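Local coordinates for acetylxylan esterase A (Aspergillus awamori, PDB 5X6S) that removes acetyl side groups from the xylan backbone as a secreted serine esterase of carbohydrate esterase family 1, with an alpha/beta-hydrolase fold, at the interface of chains A and B. Sequence-based numbering; all coordinates share one arbitrary frame. Chains: chain A/B, Acetylxylan esterase A.

The interface of chains A and B. Residues chain A 103-104, 110; chain B 100, 135.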
# COMPACT_ATOMS: atom_id res chain seq x y z
N ILE A 103 10.22 6.21 3.55
CA ILE A 103 9.29 5.57 4.51
C ILE A 103 10.09 4.98 5.65
O ILE A 103 9.82 5.27 6.86
CB ILE A 103 8.38 4.51 3.87
CG1 ILE A 103 7.35 5.19 2.94
CG2 ILE A 103 7.66 3.71 5.00
CD1 ILE A 103 6.63 4.24 1.98
N SER A 104 11.06 4.15 5.32
CA SER A 104 11.85 3.52 6.37
C SER A 104 12.74 4.49 7.14
O SER A 104 12.79 4.45 8.38
CB SER A 104 12.68 2.38 5.81
OG SER A 104 13.46 1.83 6.84
N SER A 110 3.11 4.95 5.42
CA SER A 110 3.00 4.46 4.05
C SER A 110 1.61 4.55 3.44
O SER A 110 1.47 4.47 2.25
CB SER A 110 3.60 3.05 3.87
OG SER A 110 2.67 2.05 4.15
N THR B 100 8.75 -2.14 6.52
CA THR B 100 9.18 -1.05 5.66
C THR B 100 10.71 -1.02 5.58
O THR B 100 11.24 -0.66 4.52
CB THR B 100 8.62 0.28 6.11
OG1 THR B 100 9.06 0.55 7.44
CG2 THR B 100 7.04 0.27 6.06
N LEU B 135 -0.18 -2.05 4.48
CA LEU B 135 1.05 -2.83 4.21
C LEU B 135 0.84 -4.17 3.53
O LEU B 135 1.77 -4.69 2.90
CB LEU B 135 1.87 -3.08 5.52
CG LEU B 135 2.43 -1.83 6.23
CD1 LEU B 135 3.31 -2.21 7.44
CD2 LEU B 135 3.22 -1.05 5.25
O HOH W 1 11.49 0.99 8.93
O HOH W 2 8.35 2.95 8.51
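B:Thr100, on helix 91-106 of chain B, sets its side chain against A:Ile103, while its backbone carbonyl faces A:Ser104; both partners lie on the equivalent helix, 91-106, of chain A. From its CB outward, the threonine parts into a greasy branch and a polar one. CB itself lies 3.7 Å from A:Ile103 CG2, and the methyl CG2 packs on that same isoleucine methyl, the two side chains crossing at about a right angle. A:Ile103 presents this branch because CG2 stands anti to its backbone N, while CG1 and CD1 turn back towards A:Ser110 of their own chain. The other threonine branch, the hydroxyl OG1, sits between backbone N and carbonyl carbon (chi1 60°) and works through water. Water 2, 2.7 Å from B:Thr100 OG1, also reaches the backbone O of A:Ile103. Water 1, 2.9 Å from the same OG1, reaches the A:Ser104 hydroxyl OG. One hydroxyl thus ties two neighbouring residues of the opposite helix. A:Ser104 also rests its CB 3.6 Å from the backbone O of B:Thr100. Farther along, the hydroxyl OG of A:Ser110 meets one methyl, CD2, of B:Leu135 at 3.3 Å, a van der Waals touch. This small, partly wetted patch belongs to a two-fold interface, about 27 Å from the active-site A:Ser119. Since the enzyme is a monomer, the pairing probably reflects crystal packing; the structure alone does not show a role for it in catalysis.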